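Local coordinates for uncharacterized protein (Leptospira interrogans serogroup Icterohaemorrhagiae serovar copenhageni, PDB 6ULO), which is of unknown function but is probably membrane-anchored and carries a domain related to the NADP-binding Rossmann folds, at residues L107-K113 with Y179-R183; K113-I117 with F172-D176; N62-V68 with A82-Y88. All coordinates share one frame; numbering follows the deposited sequence.

Interaction 1 (L107-K113 with Y179-R183); sequences LQKSEKK and YSYIR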
loop_
_atom_site.group_PDB
_atom_site.type_symbol
_atom_site.label_atom_id
_atom_site.label_comp_id
_atom_site.label_asym_id
_atom_site.label_seq_id
_atom_site.Cartn_x
_atom_site.Cartn_y
_atom_site.Cartn_z
ATOM N N LEU A 107 1.616 10.136 12.502
ATOM C CA LEU A 107 1.154 11.165 11.570
ATOM C C LEU A 107 0.188 12.122 12.248
ATOM O O LEU A 107 0.301 13.342 12.096
ATOM C CB LEU A 107 0.456 10.528 10.359
ATOM C CG LEU A 107 1.392 9.826 9.369
ATOM C CD1 LEU A 107 0.555 8.929 8.438
ATOM C CD2 LEU A 107 2.183 10.872 8.562
ATOM N N GLN A 108 -0.792 11.577 12.983
ATOM C CA GLN A 108 -1.756 12.429 13.678
ATOM C C GLN A 108 -1.076 13.441 14.587
ATOM O O GLN A 108 -1.511 14.589 14.667
ATOM C CB GLN A 108 -2.733 11.573 14.486
ATOM C CG GLN A 108 -3.680 10.773 13.575
ATOM C CD GLN A 108 -4.468 9.743 14.318
ATOM O OE1 GLN A 108 -4.085 9.333 15.418
ATOM N NE2 GLN A 108 -5.569 9.306 13.721
ATOM N N LYS A 109 -0.008 13.038 15.270
ATOM C CA LYS A 109 0.622 13.888 16.259
ATOM C C LYS A 109 1.743 14.742 15.697
ATOM O O LYS A 109 2.229 15.622 16.397
ATOM C CB LYS A 109 1.159 13.022 17.402
ATOM C CG LYS A 109 0.059 12.285 18.159
ATOM C CD LYS A 109 -0.946 13.227 18.758
ATOM C CE LYS A 109 -1.926 12.436 19.602
ATOM N NZ LYS A 109 -2.879 13.316 20.289
ATOM N N SER A 110 2.178 14.527 14.459
ATOM C CA SER A 110 3.388 15.154 13.909
ATOM C C SER A 110 2.986 16.259 12.935
ATOM O O SER A 110 2.597 15.978 11.794
ATOM C CB SER A 110 4.250 14.091 13.219
ATOM O OG SER A 110 4.801 13.194 14.167
ATOM N N GLU A 111 3.137 17.518 13.359
ATOM C CA GLU A 111 2.623 18.614 12.545
ATOM C C GLU A 111 3.394 18.777 11.242
ATOM O O GLU A 111 2.818 19.214 10.244
ATOM C CB GLU A 111 2.607 19.912 13.347
ATOM C CG GLU A 111 1.655 19.821 14.571
ATOM C CD GLU A 111 1.506 21.104 15.364
ATOM O OE1 GLU A 111 2.273 22.055 15.128
ATOM O OE2 GLU A 111 0.625 21.149 16.253
ATOM N N LYS A 112 4.673 18.403 11.218
ATOM C CA LYS A 112 5.503 18.552 10.032
ATOM C C LYS A 112 6.190 17.223 9.740
ATOM O O LYS A 112 6.352 16.373 10.621
ATOM C CB LYS A 112 6.564 19.643 10.244
ATOM C CG LYS A 112 5.985 21.003 10.544
ATOM C CD LYS A 112 5.294 21.562 9.305
ATOM C CE LYS A 112 4.667 22.929 9.539
ATOM N NZ LYS A 112 3.696 23.228 8.449
ATOM N N LYS A 113 6.622 17.073 8.482
ATOM C CA LYS A 113 7.241 15.820 8.067
ATOM C C LYS A 113 8.468 15.489 8.901
ATOM O O LYS A 113 8.709 14.317 9.214
ATOM C CB LYS A 113 7.586 15.875 6.579
ATOM C CG LYS A 113 8.662 16.904 6.174
ATOM C CD LYS A 113 8.624 17.126 4.659
ATOM C CE LYS A 113 9.834 17.924 4.125
ATOM N NZ LYS A 113 9.932 19.290 4.722
ATOM N N TYR A 179 3.055 15.555 2.498
ATOM C CA TYR A 179 2.971 15.166 3.902
ATOM C C TYR A 179 1.639 15.606 4.498
ATOM O O TYR A 179 0.933 14.820 5.155
ATOM C CB TYR A 179 4.136 15.755 4.717
ATOM C CG TYR A 179 4.004 15.324 6.166
ATOM C CD1 TYR A 179 4.399 14.053 6.558
ATOM C CD2 TYR A 179 3.421 16.152 7.116
ATOM C CE1 TYR A 179 4.213 13.610 7.850
ATOM C CE2 TYR A 179 3.252 15.724 8.407
ATOM C CZ TYR A 179 3.647 14.451 8.772
ATOM O OH TYR A 179 3.450 13.985 10.061
ATOM N N SER A 180 1.274 16.878 4.271
ATOM C CA SER A 180 0.035 17.402 4.833
ATOM C C SER A 180 -1.181 16.635 4.327
ATOM O O SER A 180 -2.144 16.423 5.077
ATOM C CB SER A 180 -0.084 18.873 4.461
ATOM O OG SER A 180 -1.262 19.400 5.003
ATOM N N TYR A 181 -1.155 16.185 3.065
ATOM C CA TYR A 181 -2.281 15.440 2.517
ATOM C C TYR A 181 -2.457 14.118 3.258
ATOM O O TYR A 181 -3.577 13.744 3.646
ATOM C CB TYR A 181 -2.041 15.186 1.017
ATOM C CG TYR A 181 -3.223 14.514 0.355
ATOM C CD1 TYR A 181 -4.289 15.266 -0.139
ATOM C CD2 TYR A 181 -3.317 13.137 0.275
ATOM C CE1 TYR A 181 -5.399 14.653 -0.708
ATOM C CE2 TYR A 181 -4.446 12.524 -0.259
ATOM C CZ TYR A 181 -5.453 13.290 -0.761
ATOM O OH TYR A 181 -6.572 12.712 -1.301
ATOM N N ILE A 182 -1.359 13.383 3.460
ATOM C CA ILE A 182 -1.422 12.120 4.191
ATOM C C ILE A 182 -1.813 12.351 5.644
ATOM O O ILE A 182 -2.640 11.612 6.209
ATOM C CB ILE A 182 -0.074 11.373 4.053
ATOM C CG1 ILE A 182 0.104 10.890 2.602
ATOM C CG2 ILE A 182 0.040 10.222 5.043
ATOM C CD1 ILE A 182 -0.989 9.932 2.106
ATOM N N ARG A 183 -1.260 13.394 6.275
ATOM C CA ARG A 183 -1.621 13.663 7.664
ATOM C C ARG A 183 -3.100 13.992 7.798
ATOM O O ARG A 183 -3.743 13.590 8.780
ATOM C CB ARG A 183 -0.773 14.812 8.202
ATOM C CG ARG A 183 -1.160 15.153 9.653
ATOM C CD ARG A 183 -0.158 16.037 10.344
ATOM N NE ARG A 183 -0.449 16.161 11.776
ATOM C CZ ARG A 183 -0.874 17.275 12.353
ATOM N NH1 ARG A 183 -1.040 18.376 11.613
ATOM N NH2 ARG A 183 -1.097 17.289 13.660
#
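Arg183 and Tyr179, one turn apart on helix 176-187, hydrogen-bond through their side chains to main-chain carbonyls at the end of helix 94-109 (Leu107 and Gln108) and in the turn that leads from it into helix 113-120 (Ser110). The contact lies in the helical layer beside the Rossmann-like sheet. Carbonyls of a last helical turn lack some of the i+4 amide partners they have within a helix, and a guanidinium group suits that place because its N-H groups leave it in one plane. Arg183 NE donates to Leu107 O at 2.9 Å, in the carbonyl plane and in that of the guanidinium, as a second donor beside Ser110 N. Arg183 NH2 reaches Gln108 O at 2.9 Å; this oxygen is tilted from the guanidinium plane, and the donor stands above the carbonyl plane. Extended from CG to NE, with CG anti to the backbone N (chi1 178°), the arginine brings its guanidinium alongside the turn, with Glu111 CA over one of its faces. The Glu111 carboxylate may slightly favour the positive charge, though the charged atoms are not in contact. Tyr179 combines a polar tip with a flat apolar body. Its ring slides past Leu107, whose CD2 is 3.5 Å from Tyr179 CE1, while Leu107 CD1 meets Ile182 CG2. Phe116 also packs on Leu107 and Tyr179. Over the ring's face Lys113 CA makes a CH-pi contact 3.6 Å from the centroid, and at the ring's edge Tyr179 OH donates to Ser110 O at 2.8 Å.

Interaction 2 (K113-I117 with F172-D176); sequences KEDFI and FQTDD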
loop_
_atom_site.group_PDB
_atom_site.type_symbol
_atom_site.label_atom_id
_atom_site.label_comp_id
_atom_site.label_asym_id
_atom_site.label_seq_id
_atom_site.Cartn_x
_atom_site.Cartn_y
_atom_site.Cartn_z
ATOM N N LYS A 113 6.622 17.073 8.482
ATOM C CA LYS A 113 7.241 15.820 8.067
ATOM C C LYS A 113 8.468 15.489 8.901
ATOM O O LYS A 113 8.709 14.317 9.214
ATOM C CB LYS A 113 7.586 15.875 6.579
ATOM C CG LYS A 113 8.662 16.904 6.174
ATOM C CD LYS A 113 8.624 17.126 4.659
ATOM C CE LYS A 113 9.834 17.924 4.125
ATOM N NZ LYS A 113 9.932 19.290 4.722
ATOM N N GLU A 114 9.222 16.510 9.326
ATOM C CA GLU A 114 10.392 16.244 10.149
ATOM C C GLU A 114 10.007 15.644 11.494
ATOM O O GLU A 114 10.778 14.856 12.061
ATOM C CB GLU A 114 11.115 17.554 10.394
ATOM C CG GLU A 114 11.815 18.077 9.182
ATOM C CD GLU A 114 10.906 18.827 8.205
ATOM O OE1 GLU A 114 9.789 19.254 8.588
ATOM O OE2 GLU A 114 11.324 19.022 7.035
ATOM N N ASP A 115 8.838 16.029 12.034
ATOM C CA ASP A 115 8.377 15.483 13.307
ATOM C C ASP A 115 8.043 14.000 13.168
ATOM O O ASP A 115 8.330 13.196 14.055
ATOM C CB ASP A 115 7.136 16.239 13.811
ATOM C CG ASP A 115 7.373 17.713 13.981
ATOM O OD1 ASP A 115 8.422 18.063 14.534
ATOM O OD2 ASP A 115 6.525 18.520 13.552
ATOM N N PHE A 116 7.440 13.621 12.044
ATOM C CA PHE A 116 7.132 12.223 11.805
ATOM C C PHE A 116 8.396 11.384 11.694
ATOM O O PHE A 116 8.505 10.317 12.307
ATOM C CB PHE A 116 6.310 12.126 10.528
ATOM C CG PHE A 116 6.075 10.713 10.055
ATOM C CD1 PHE A 116 5.123 9.889 10.662
ATOM C CD2 PHE A 116 6.807 10.204 8.983
ATOM C CE1 PHE A 116 4.913 8.593 10.199
ATOM C CE2 PHE A 116 6.616 8.905 8.527
ATOM C CZ PHE A 116 5.680 8.108 9.158
ATOM N N ILE A 117 9.346 11.837 10.868
ATOM C CA ILE A 117 10.613 11.131 10.741
ATOM C C ILE A 117 11.284 11.020 12.094
ATOM O O ILE A 117 11.833 9.970 12.442
ATOM C CB ILE A 117 11.513 11.807 9.690
ATOM C CG1 ILE A 117 10.808 11.800 8.325
ATOM C CG2 ILE A 117 12.902 11.137 9.633
ATOM C CD1 ILE A 117 10.583 10.398 7.719
ATOM N N PHE A 172 5.822 11.841 0.216
ATOM C CA PHE A 172 5.184 12.389 1.422
ATOM C C PHE A 172 6.150 12.618 2.574
ATOM O O PHE A 172 5.799 13.360 3.504
ATOM C CB PHE A 172 3.986 11.525 1.864
ATOM C CG PHE A 172 4.336 10.366 2.786
ATOM C CD1 PHE A 172 4.108 10.438 4.164
ATOM C CD2 PHE A 172 4.839 9.174 2.271
ATOM C CE1 PHE A 172 4.414 9.377 4.992
ATOM C CE2 PHE A 172 5.149 8.111 3.100
ATOM C CZ PHE A 172 4.930 8.197 4.471
ATOM N N GLN A 173 7.340 11.993 2.565
ATOM C CA GLN A 173 8.303 12.214 3.639
ATOM C C GLN A 173 9.211 13.395 3.371
ATOM O O GLN A 173 9.888 13.858 4.288
ATOM C CB GLN A 173 9.167 10.973 3.923
ATOM C CG GLN A 173 8.309 9.770 4.366
ATOM C CD GLN A 173 9.027 8.445 4.278
ATOM O OE1 GLN A 173 10.178 8.383 3.837
ATOM N NE2 GLN A 173 8.323 7.361 4.606
ATOM N N THR A 174 9.223 13.904 2.144
ATOM C CA THR A 174 10.174 14.927 1.739
ATOM C C THR A 174 9.513 16.169 1.159
ATOM O O THR A 174 10.233 17.089 0.754
ATOM C CB THR A 174 11.185 14.384 0.704
ATOM O OG1 THR A 174 10.481 14.011 -0.490
ATOM C CG2 THR A 174 11.962 13.201 1.224
ATOM N N ASP A 175 8.184 16.234 1.118
ATOM C CA ASP A 175 7.460 17.365 0.544
ATOM C C ASP A 175 6.337 17.772 1.487
ATOM O O ASP A 175 5.502 16.938 1.867
ATOM C CB ASP A 175 6.872 16.985 -0.817
ATOM C CG ASP A 175 6.074 18.128 -1.431
ATOM O OD1 ASP A 175 6.701 19.115 -1.846
ATOM O OD2 ASP A 175 4.840 18.057 -1.467
ATOM N N ASP A 176 6.312 19.057 1.854
ATOM C CA ASP A 176 5.348 19.519 2.854
ATOM C C ASP A 176 3.903 19.294 2.406
ATOM O O ASP A 176 3.064 18.882 3.214
ATOM C CB ASP A 176 5.581 21.001 3.174
ATOM C CG ASP A 176 6.836 21.257 3.992
ATOM O OD1 ASP A 176 7.328 20.348 4.683
ATOM O OD2 ASP A 176 7.324 22.417 3.947
HETATM O O HOH W 1 5.854 18.932 6.559
HETATM O O HOH W 2 10.027 22.568 4.015
HETATM O O HOH W 3 8.743 21.327 7.154
#
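Lys113 reaches Asp176 because its CG is placed between the backbone N and the carbonyl carbon (chi1 65°), which sends the chain along the 172-176 loop, and because a bend at chi4 (-60°) then turns NZ to the carboxylate. The long methylene chain suits this path: Lys113 CD passes 3.5 Å from Gln173 O, and CE lies against the Thr174 carbonyl group. At its end Lys113 NZ forms salt bridges with Asp176 OD1 at 2.8 Å, approached from above the carboxylate plane, and with Glu114 OE2 at 2.7 Å, on the syn side. One ammonium thus joins two acids that would otherwise probably repel each other. Water 3 donates to both Glu114 OE1 and Asp176 OD1, while water 1 links Lys113 N to Asp176 OD1, tying the first turn of helix 113-120 to the same carboxylate. Deeper in, the contact is apolar. The side chains of Phe116 and Phe172 run roughly perpendicular, with Phe116 CE2 4.2 Å from Phe172 CE1, and Ile117 CD1 touches CB and CG of Gln173, whose OE1 is bonded to Asn160. The loop lies between helices 113-120 and 139-166 and leads through the Asp175 N-cap into helix 176-187. Separately, Phe116 packs on helix 94-109.

Interaction 3 (N62-V68 with A82-Y88); sequences NLGNVYV and AKSDFIY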
loop_
_atom_site.group_PDB
_atom_site.type_symbol
_atom_site.label_atom_id
_atom_site.label_comp_id
_atom_site.label_asym_id
_atom_site.label_seq_id
_atom_site.Cartn_x
_atom_site.Cartn_y
_atom_site.Cartn_z
ATOM N N ASN A 62 -3.175 11.702 -9.379
ATOM C CA ASN A 62 -4.549 12.197 -9.442
ATOM C C ASN A 62 -5.592 11.141 -9.781
ATOM O O ASN A 62 -6.724 11.497 -10.077
ATOM C CB ASN A 62 -4.674 13.389 -10.387
ATOM C CG ASN A 62 -3.798 14.518 -9.964
ATOM O OD1 ASN A 62 -3.707 14.827 -8.780
ATOM N ND2 ASN A 62 -3.122 15.137 -10.923
ATOM N N LEU A 63 -5.288 9.839 -9.697
ATOM C CA LEU A 63 -6.336 8.839 -9.950
ATOM C C LEU A 63 -7.480 8.906 -8.944
ATOM O O LEU A 63 -8.614 8.544 -9.284
ATOM C CB LEU A 63 -5.743 7.433 -9.953
ATOM C CG LEU A 63 -4.950 7.058 -11.180
ATOM C CD1 LEU A 63 -4.451 5.640 -11.006
ATOM C CD2 LEU A 63 -5.775 7.185 -12.438
ATOM N N GLY A 64 -7.204 9.332 -7.710
ATOM C CA GLY A 64 -8.228 9.527 -6.697
ATOM C C GLY A 64 -8.912 8.208 -6.353
ATOM O O GLY A 64 -8.339 7.113 -6.469
ATOM N N ASN A 65 -10.166 8.321 -5.915
ATOM C CA ASN A 65 -10.939 7.165 -5.472
ATOM C C ASN A 65 -10.267 6.459 -4.300
ATOM O O ASN A 65 -9.434 7.071 -3.618
ATOM C CB ASN A 65 -11.248 6.231 -6.643
ATOM C CG ASN A 65 -12.213 6.884 -7.632
ATOM O OD1 ASN A 65 -13.308 7.283 -7.262
ATOM N ND2 ASN A 65 -11.799 7.022 -8.862
ATOM N N VAL A 66 -10.639 5.214 -4.013
ATOM C CA VAL A 66 -10.123 4.536 -2.822
ATOM C C VAL A 66 -8.801 3.842 -3.144
ATOM O O VAL A 66 -8.589 3.334 -4.254
ATOM C CB VAL A 66 -11.191 3.577 -2.240
ATOM C CG1 VAL A 66 -10.658 2.790 -1.045
ATOM C CG2 VAL A 66 -12.429 4.385 -1.857
ATOM N N TYR A 67 -7.902 3.772 -2.165
ATOM C CA TYR A 67 -6.627 3.079 -2.307
ATOM C C TYR A 67 -6.695 1.806 -1.472
ATOM O O TYR A 67 -7.129 1.869 -0.313
ATOM C CB TYR A 67 -5.510 3.987 -1.747
ATOM C CG TYR A 67 -4.138 3.401 -1.935
ATOM C CD1 TYR A 67 -3.328 3.840 -2.962
ATOM C CD2 TYR A 67 -3.660 2.391 -1.113
ATOM C CE1 TYR A 67 -2.064 3.301 -3.176
ATOM C CE2 TYR A 67 -2.392 1.848 -1.320
ATOM C CZ TYR A 67 -1.609 2.318 -2.363
ATOM O OH TYR A 67 -0.361 1.790 -2.594
ATOM N N VAL A 68 -6.241 0.660 -2.020
ATOM C CA VAL A 68 -6.069 -0.583 -1.253
ATOM C C VAL A 68 -4.648 -1.080 -1.479
ATOM O O VAL A 68 -4.220 -1.180 -2.630
ATOM C CB VAL A 68 -7.056 -1.667 -1.721
ATOM C CG1 VAL A 68 -6.842 -2.955 -0.926
ATOM C CG2 VAL A 68 -8.492 -1.124 -1.622
ATOM N N ALA A 82 -1.668 9.918 -5.859
ATOM C CA ALA A 82 -2.987 9.687 -6.435
ATOM C C ALA A 82 -4.046 10.615 -5.863
ATOM O O ALA A 82 -5.121 10.741 -6.464
ATOM C CB ALA A 82 -3.387 8.236 -6.188
ATOM N N LYS A 83 -3.774 11.285 -4.740
ATOM C CA LYS A 83 -4.825 11.983 -3.996
ATOM C C LYS A 83 -6.002 11.044 -3.721
ATOM O O LYS A 83 -7.179 11.374 -3.936
ATOM C CB LYS A 83 -5.251 13.279 -4.698
ATOM C CG LYS A 83 -4.092 14.245 -4.842
ATOM C CD LYS A 83 -4.488 15.502 -5.555
ATOM C CE LYS A 83 -3.268 16.406 -5.739
ATOM N NZ LYS A 83 -3.673 17.754 -6.176
ATOM N N SER A 84 -5.676 9.871 -3.185
ATOM C CA SER A 84 -6.717 8.923 -2.803
ATOM C C SER A 84 -7.649 9.512 -1.742
ATOM O O SER A 84 -7.210 10.233 -0.843
ATOM C CB SER A 84 -6.063 7.657 -2.259
ATOM O OG SER A 84 -5.125 7.113 -3.173
ATOM N N ASP A 85 -8.935 9.160 -1.820
ATOM C CA ASP A 85 -9.897 9.678 -0.850
ATOM C C ASP A 85 -9.833 8.937 0.483
ATOM O O ASP A 85 -10.104 9.525 1.531
ATOM C CB ASP A 85 -11.318 9.515 -1.380
ATOM C CG ASP A 85 -11.566 10.250 -2.659
ATOM O OD1 ASP A 85 -11.095 11.390 -2.777
ATOM O OD2 ASP A 85 -12.307 9.692 -3.519
ATOM N N PHE A 86 -9.522 7.642 0.455
ATOM C CA PHE A 86 -9.435 6.784 1.630
ATOM C C PHE A 86 -8.383 5.741 1.316
ATOM O O PHE A 86 -8.155 5.431 0.143
ATOM C CB PHE A 86 -10.766 6.064 1.922
ATOM C CG PHE A 86 -11.949 6.989 2.079
ATOM C CD1 PHE A 86 -12.230 7.560 3.317
ATOM C CD2 PHE A 86 -12.753 7.323 1.003
ATOM C CE1 PHE A 86 -13.286 8.438 3.489
ATOM C CE2 PHE A 86 -13.832 8.200 1.167
ATOM C CZ PHE A 86 -14.081 8.769 2.417
ATOM N N ILE A 87 -7.724 5.238 2.354
ATOM C CA ILE A 87 -6.632 4.279 2.195
ATOM C C ILE A 87 -6.885 3.065 3.081
ATOM O O ILE A 87 -6.845 3.187 4.314
ATOM C CB ILE A 87 -5.273 4.897 2.556
ATOM C CG1 ILE A 87 -4.991 6.155 1.749
ATOM C CG2 ILE A 87 -4.165 3.848 2.397
ATOM C CD1 ILE A 87 -3.733 6.890 2.176
ATOM N N TYR A 88 -7.107 1.897 2.463
ATOM C CA TYR A 88 -7.059 0.629 3.188
ATOM C C TYR A 88 -5.649 0.032 3.091
ATOM O O TYR A 88 -5.129 -0.178 1.992
ATOM C CB TYR A 88 -8.047 -0.371 2.588
ATOM C CG TYR A 88 -9.454 -0.264 3.129
ATOM C CD1 TYR A 88 -9.723 -0.394 4.489
ATOM C CD2 TYR A 88 -10.542 -0.186 2.252
ATOM C CE1 TYR A 88 -11.053 -0.381 4.982
ATOM C CE2 TYR A 88 -11.864 -0.201 2.725
ATOM C CZ TYR A 88 -12.089 -0.305 4.081
ATOM O OH TYR A 88 -13.377 -0.325 4.509
HETATM O O HOH W 4 -6.444 5.710 -5.078
HETATM O O HOH W 5 -11.133 11.093 -5.856
#
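Val66-Val68 and Phe86-Tyr88 run as neighbouring parallel strands, their axes 4.7 Å apart and 17° from parallel; Tyr67 pairs with Ile87 by bonding to the residues on either side of it, Tyr67 N donating to Phe86 O at 2.9 Å and Tyr67 O accepting from Tyr88 N at 2.8 Å. This joins the two strands of a right-handed beta-alpha-beta crossover through helix 74-82. Before the strands, Gly64 N bonds to Ala82 O and Asp85 N to Asn65 O. Gly64 has positive phi, easily adopted by glycine, and Lys83 is the C-prime residue of the Schellman motif that ends the helix. Alongside, Asn62 OD1 lies 3.4 Å from Lys83 CD. Tyr67 and Ile87 share the helix 74-82 side: with Tyr67 CG opposite its backbone N (chi1 -176°), the ring lies by Ile87, Tyr67 CD2 3.8 Å from Ile87 CG2, and its hydroxyl bonds to Asn75. On the other face Val66 CG2 meets Phe86 CD2 at 4.1 Å, and Val68 CG2 lies at the edge of the Tyr88 ring; Val66, Val68 and Tyr88 also pack on helix 203-214. Main-chain bonds and apolar packing thus secure the strands, with Phe86 N the exception, buried and without a partner in the model. The loops add bridging waters to their direct bonds, one between Ser84 OG and Gly64 O, another between Asn65 N and Asp85 OD2.

Overall arrangement
Interaction 3 comes first along the chain, joining adjacent strands 66-69 and 86-91 within the eight-stranded mixed sheet. Strand 86-91 leads into helix 94-109, at whose end interaction 1 begins. Interactions 1 and 2 have centres about 7 Å apart and share Lys113; the chain enclosed by interaction 1 contains both segments of interaction 2, with mostly helix between them. Interaction 3 lies about 17 Å from interaction 1 and 20 Å from interaction 2, centre to centre. Helix 176-187 connects the two regions: Tyr181 OH probably hydrogen-bonds to Ser84 O, and Ile182 touches Ile87. The helical layer is thus fastened to the edge region of the Rossmann-like sheet.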